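Local coordinates for concanavalin A-like lectin protein kinase family protein (PDB 6CTH) that is probably an ATP-dependent plant protein kinase that phosphorylates other proteins, here with an inhibitor bound in its kinase domain, at residues 117-122 with 208-213; 145-148 with 154-157. All coordinates share one frame; numbering follows the deposited sequence.

Interaction 1: residues 117-122 with 208-213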
loop_
_atom_site.group_PDB
_atom_site.type_symbol
_atom_site.label_atom_id
_atom_site.label_comp_id
_atom_site.label_asym_id
_atom_site.label_seq_id
_atom_site.Cartn_x
_atom_site.Cartn_y
_atom_site.Cartn_z
ATOM N N ARG A 117 -6.623 -10.159 8.003
ATOM C CA ARG A 117 -5.346 -10.803 7.718
ATOM C C ARG A 117 -4.458 -9.892 6.867
ATOM O O ARG A 117 -3.267 -9.771 7.109
ATOM C CB ARG A 117 -5.572 -12.134 7.008
ATOM C CG ARG A 117 -4.420 -13.113 7.149
ATOM C CD ARG A 117 -4.223 -13.911 5.874
ATOM N NE ARG A 117 -5.290 -14.880 5.663
ATOM C CZ ARG A 117 -5.819 -15.162 4.477
ATOM N NH1 ARG A 117 -6.785 -16.061 4.380
ATOM N NH2 ARG A 117 -5.382 -14.545 3.392
ATOM N N ILE A 118 -5.057 -9.245 5.871
ATOM C CA ILE A 118 -4.340 -8.332 5.009
ATOM C C ILE A 118 -3.750 -7.172 5.805
ATOM O O ILE A 118 -2.610 -6.777 5.571
ATOM C CB ILE A 118 -5.236 -7.827 3.841
ATOM C CG1 ILE A 118 -5.453 -8.965 2.806
ATOM C CG2 ILE A 118 -4.630 -6.598 3.165
ATOM C CD1 ILE A 118 -6.563 -8.739 1.806
ATOM N N VAL A 119 -4.501 -6.610 6.736
ATOM C CA VAL A 119 -3.995 -5.497 7.528
ATOM C C VAL A 119 -2.798 -6.000 8.347
ATOM O O VAL A 119 -1.787 -5.303 8.440
ATOM C CB VAL A 119 -5.075 -4.916 8.452
ATOM C CG1 VAL A 119 -4.485 -3.925 9.451
ATOM C CG2 VAL A 119 -6.145 -4.258 7.620
ATOM N N LYS A 120 -2.921 -7.179 8.938
ATOM C CA LYS A 120 -1.773 -7.759 9.729
ATOM C C LYS A 120 -0.533 -8.003 8.825
ATOM O O LYS A 120 0.605 -7.761 9.253
ATOM C CB LYS A 120 -2.211 -9.038 10.424
ATOM C CG LYS A 120 -3.131 -8.811 11.609
ATOM C CD LYS A 120 -3.575 -10.139 12.169
ATOM C CE LYS A 120 -4.374 -9.940 13.401
ATOM N NZ LYS A 120 -4.794 -11.283 13.912
ATOM N N ASP A 121 -0.773 -8.436 7.591
ATOM C CA ASP A 121 0.288 -8.659 6.571
ATOM C C ASP A 121 0.994 -7.353 6.266
ATOM O O ASP A 121 2.206 -7.278 6.260
ATOM C CB ASP A 121 -0.232 -9.218 5.224
ATOM C CG ASP A 121 -0.636 -10.702 5.251
ATOM O OD1 ASP A 121 -0.294 -11.425 6.213
ATOM O OD2 ASP A 121 -1.277 -11.148 4.254
ATOM N N LEU A 122 0.206 -6.301 6.024
ATOM C CA LEU A 122 0.762 -4.984 5.772
ATOM C C LEU A 122 1.538 -4.494 6.995
ATOM O O LEU A 122 2.636 -3.920 6.818
ATOM C CB LEU A 122 -0.359 -3.977 5.383
ATOM C CG LEU A 122 0.110 -2.549 5.148
ATOM C CD1 LEU A 122 1.065 -2.453 4.016
ATOM C CD2 LEU A 122 -1.143 -1.704 4.883
ATOM N N LEU A 208 -8.420 1.913 7.390
ATOM C CA LEU A 208 -9.813 2.408 7.351
ATOM C C LEU A 208 -10.489 2.172 6.017
ATOM O O LEU A 208 -11.699 1.918 5.976
ATOM C CB LEU A 208 -9.848 3.869 7.756
ATOM C CG LEU A 208 -9.405 4.120 9.200
ATOM C CD1 LEU A 208 -9.427 5.572 9.570
ATOM C CD2 LEU A 208 -10.202 3.318 10.230
ATOM N N GLU A 209 -9.727 2.272 4.920
ATOM C CA GLU A 209 -10.232 1.929 3.585
ATOM C C GLU A 209 -10.631 0.473 3.543
ATOM O O GLU A 209 -11.627 0.114 2.945
ATOM C CB GLU A 209 -9.219 2.201 2.471
ATOM C CG GLU A 209 -8.866 3.661 2.295
ATOM C CD GLU A 209 -7.866 3.954 1.237
ATOM O OE1 GLU A 209 -6.880 3.153 1.130
ATOM O OE2 GLU A 209 -8.037 4.972 0.479
ATOM N N ILE A 210 -9.788 -0.409 4.119
ATOM C CA ILE A 210 -10.088 -1.824 4.127
ATOM C C ILE A 210 -11.356 -2.178 4.962
ATOM O O ILE A 210 -12.202 -2.966 4.535
ATOM C CB ILE A 210 -8.833 -2.586 4.611
ATOM C CG1 ILE A 210 -7.734 -2.496 3.572
ATOM C CG2 ILE A 210 -9.109 -4.042 4.933
ATOM C CD1 ILE A 210 -6.391 -3.058 4.047
ATOM N N ALA A 211 -11.493 -1.583 6.129
ATOM C CA ALA A 211 -12.684 -1.758 6.978
ATOM C C ALA A 211 -13.980 -1.309 6.268
ATOM O O ALA A 211 -15.021 -1.963 6.392
ATOM C CB ALA A 211 -12.524 -0.951 8.250
ATOM N N SER A 212 -13.873 -0.209 5.548
ATOM C CA SER A 212 -15.060 0.534 5.068
ATOM C C SER A 212 -15.397 0.280 3.597
ATOM O O SER A 212 -16.533 0.566 3.142
ATOM C CB SER A 212 -14.835 2.034 5.327
ATOM O OG SER A 212 -13.894 2.593 4.403
ATOM N N GLY A 213 -14.432 -0.223 2.825
ATOM C CA GLY A 213 -14.558 -0.310 1.386
ATOM C C GLY A 213 -14.698 1.020 0.682
ATOM O O GLY A 213 -15.257 1.070 -0.411
#

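Interaction 2: residues 145-148 with 154-157. With FE7 (N-{(3Z)-2-oxo-3-[phenyl({4-[(piperidin-1-yl)methyl]phenyl}amino)methylidene]-2,3-dihydro-1H-indol-5-yl}ethanesulfonamide), chain B.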
loop_
_atom_site.group_PDB
_atom_site.type_symbol
_atom_site.label_atom_id
_atom_site.label_comp_id
_atom_site.label_asym_id
_atom_site.label_seq_id
_atom_site.Cartn_x
_atom_site.Cartn_y
_atom_site.Cartn_z
ATOM N N SER A 145 -3.401 0.461 -3.890
ATOM C CA SER A 145 -2.885 0.113 -5.202
ATOM C C SER A 145 -1.435 -0.366 -5.226
ATOM O O SER A 145 -0.959 -0.831 -6.258
ATOM C CB SER A 145 -3.023 1.265 -6.219
ATOM O OG SER A 145 -2.401 2.445 -5.754
ATOM N N ASN A 146 -0.721 -0.185 -4.112
ATOM C CA ASN A 146 0.611 -0.710 -3.951
ATOM C C ASN A 146 0.653 -1.990 -3.158
ATOM O O ASN A 146 1.781 -2.472 -2.854
ATOM C CB ASN A 146 1.521 0.325 -3.283
ATOM C CG ASN A 146 1.941 1.421 -4.245
ATOM O OD1 ASN A 146 1.963 1.226 -5.479
ATOM N ND2 ASN A 146 2.261 2.546 -3.713
ATOM N N ILE A 147 -0.495 -2.584 -2.858
ATOM C CA ILE A 147 -0.547 -3.886 -2.162
ATOM C C ILE A 147 -1.028 -4.969 -3.136
ATOM O O ILE A 147 -2.157 -4.919 -3.640
ATOM C CB ILE A 147 -1.444 -3.802 -0.913
ATOM C CG1 ILE A 147 -0.903 -2.712 0.029
ATOM C CG2 ILE A 147 -1.549 -5.151 -0.215
ATOM C CD1 ILE A 147 -1.813 -2.385 1.199
ATOM N N MET A 148 -0.157 -5.955 -3.384
ATOM C CA MET A 148 -0.466 -7.055 -4.285
ATOM C C MET A 148 -1.001 -8.231 -3.518
ATOM O O MET A 148 -0.610 -8.455 -2.335
ATOM C CB MET A 148 0.799 -7.472 -5.048
ATOM C CG MET A 148 1.408 -6.402 -5.921
ATOM S SD MET A 148 0.216 -5.788 -7.160
ATOM C CE MET A 148 0.014 -7.304 -8.039
ATOM N N ASN A 154 -2.871 -13.524 0.406
ATOM C CA ASN A 154 -1.839 -12.947 1.263
ATOM C C ASN A 154 -1.354 -11.663 0.580
ATOM O O ASN A 154 -1.282 -11.608 -0.662
ATOM C CB ASN A 154 -0.666 -13.897 1.486
ATOM C CG ASN A 154 -1.075 -15.214 2.201
ATOM O OD1 ASN A 154 -1.663 -15.198 3.268
ATOM N ND2 ASN A 154 -0.770 -16.349 1.569
ATOM N N ALA A 155 -1.052 -10.647 1.378
ATOM C CA ALA A 155 -0.691 -9.311 0.858
ATOM C C ALA A 155 0.809 -9.068 0.780
ATOM O O ALA A 155 1.552 -9.520 1.687
ATOM C CB ALA A 155 -1.338 -8.261 1.701
ATOM N N LYS A 156 1.278 -8.431 -0.297
ATOM C CA LYS A 156 2.659 -8.012 -0.464
ATOM C C LYS A 156 2.719 -6.545 -0.833
ATOM O O LYS A 156 2.135 -6.146 -1.830
ATOM C CB LYS A 156 3.371 -8.838 -1.535
ATOM C CG LYS A 156 3.706 -10.268 -1.107
ATOM C CD LYS A 156 4.379 -11.103 -2.198
ATOM C CE LYS A 156 4.920 -12.418 -1.648
ATOM N NZ LYS A 156 6.341 -12.285 -1.180
ATOM N N LEU A 157 3.436 -5.750 -0.052
ATOM C CA LEU A 157 3.598 -4.342 -0.304
ATOM C C LEU A 157 4.713 -4.152 -1.306
ATOM O O LEU A 157 5.757 -4.797 -1.256
ATOM C CB LEU A 157 3.873 -3.620 1.000
ATOM C CG LEU A 157 4.233 -2.160 0.916
ATOM C CD1 LEU A 157 3.022 -1.353 0.458
ATOM C CD2 LEU A 157 4.690 -1.644 2.266
HETATM C C4 FE7 B . 2.211 -6.030 -10.540
HETATM C C14 FE7 B . -1.411 -2.453 -11.515
HETATM C C5 FE7 B . 3.275 -6.908 -10.266
HETATM C C6 FE7 B . 4.467 -6.460 -9.724
HETATM C C11 FE7 B . -0.619 -5.118 -11.556
HETATM C C7 FE7 B . 4.598 -5.117 -9.420
HETATM C C8 FE7 B . 1.641 -8.226 -11.112
HETATM C C9 FE7 B . 1.135 -6.829 -11.103
HETATM C C10 FE7 B . -0.137 -6.510 -11.526
HETATM C C12 FE7 B . -0.066 -4.201 -12.442
HETATM C C13 FE7 B . -0.462 -2.876 -12.416
HETATM N N1 FE7 B . 2.897 -8.194 -10.609
HETATM N N2 FE7 B . -0.976 -7.512 -11.823
HETATM C C3 FE7 B . 2.354 -4.683 -10.210
HETATM N N3 FE7 B . -6.383 -8.210 -15.248
HETATM O O2 FE7 B . 1.053 -9.227 -11.502
HETATM C C2 FE7 B . 3.538 -4.238 -9.621
HETATM N N FE7 B . 3.690 -2.910 -9.125
HETATM S S FE7 B . 2.646 -1.672 -9.114
HETATM O O FE7 B . 1.630 -1.909 -10.089
HETATM O O1 FE7 B . 3.420 -0.472 -9.181
HETATM C C1 FE7 B . 2.009 -1.899 -7.488
HETATM C C FE7 B . 3.177 -2.186 -6.578
HETATM C C16 FE7 B . -1.583 -4.681 -10.657
HETATM C C15 FE7 B . -1.972 -3.355 -10.638
HETATM C C17 FE7 B . -2.287 -7.578 -12.346
HETATM C C22 FE7 B . -2.985 -6.445 -12.740
HETATM C C21 FE7 B . -4.282 -6.556 -13.206
HETATM C C20 FE7 B . -4.911 -7.789 -13.287
HETATM C C19 FE7 B . -4.208 -8.913 -12.887
HETATM C C18 FE7 B . -2.909 -8.815 -12.425
HETATM C C23 FE7 B . -6.321 -7.907 -13.812
HETATM C C28 FE7 B . -7.760 -8.463 -15.675
HETATM C C27 FE7 B . -7.822 -8.871 -17.129
HETATM C C26 FE7 B . -7.182 -7.825 -18.017
HETATM C C25 FE7 B . -5.800 -7.460 -17.513
HETATM C C24 FE7 B . -5.834 -7.110 -16.044
#

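Interaction 1: residues 117-122 with 208-213
In the helical C-terminal lobe of the protein kinase fold, the long helix 112-132 (the αE helix of kinases) packs against the last turn of helix 196-212 (αF), and Ile118 and Val119 of the first meet Ile210 of the second. The contact is small and apolar. Ile210 turns its side chain toward the other helix, with CG1 anti to the carbonyl carbon (chi1 -69°) and the chain extended beyond it, which carries CD1 out to the methyls of Ile118 and Val119. That methyl lies 3.8 Å from CG2 of Val119 and, at the other residue, CD1 of Ile210 is 4.1 Å from CG2 of Ile118. The Val119 methyl also meets the second branch, since Val119 CG2 stands 4.0 Å from Ile210 CG2. Val119 and Ile210 run past each other in opposite directions, two branches of the isoleucine against one methyl of the valine, whereas Ile118 crosses Ile210 at a slant. The backbones stay well apart, with the CA atoms of Val119 and Ile210 7.9 Å from each other, and no hydrogen bond joins the two segments. Neighbours close the same core: Leu262 of helix 256-269 touches Val119, and Phe203, further back on helix 196-212, touches both Val119 and Leu122. Near the end of its helix, Ser212 folds its OG back to Leu208 O at 2.8 Å, tilted 26° from the carbonyl plane, and Gly213 leaves the helix with positive phi. A polar tie between the helices does exist just outside, where Arg115 NH1 binds Ile210 O. Because the atoms that touch across 117-122 and 208-213 are methyls, this contact itself rests on dispersion and on keeping water from buried side chains.

Interaction 2: residues 145-148 with 154-157
Met148 starts against Lys156 of the partner strand and ends on the inhibitor. Its CB lies 3.7 Å from Lys156 O, the same carbonyl that accepts the backbone N-H of Met148, and CG is still near that oxygen. From there the chain bends twice, at chi2 (-58°) and chi3 (-63°), and leaves the partner strand. SD sits 3.9 Å from C3 of FE7, and the terminal CE comes to 3.3 Å from FE7 C9, which lays the thioether end against the fused oxindole rings; Met94 and Ser98 also touch this side chain. The backbone behind it belongs to the antiparallel β-hairpin 147-149/155-157, which follows the catalytic loop of the kinase C-lobe and leads into the magnesium-binding Asp159. Met148 and Lys156 form a hydrogen-bonded pair: Met148 N reaches Lys156 O at 2.8 Å, and Lys156 N returns to Met148 O. On the other face, CG2 of Ile147 meets Ala155 CB at 3.7 Å while its CG1 touches Leu157 CD1 more loosely. Asn146, just before the strand, points OD1 at the ethyl group of FE7 (3.7 Å to C1) and gives ND2 to Asp141 O.

How the interactions relate
From the N terminus, the chain first lays down 117-122 on helix 112-132, then runs through the hairpin of interaction 2, whose segments are separated by five residues, and only much later reaches 208-213, which returns to the helix. Interaction 2 thus falls wholly within the longer loop of interaction 1, and the two do not cross. Segment 117-122 serves both: one side faces helix 196-212, and elsewhere the segment borders the hairpin, where Asp121 OD2 probably accepts a hydrogen bond from Ala155 N (2.9 Å) and Leu122 CD2 packs on Ile147 CD1. Helix 112-132 therefore lies between the floor of the inhibitor pocket and the C-lobe core.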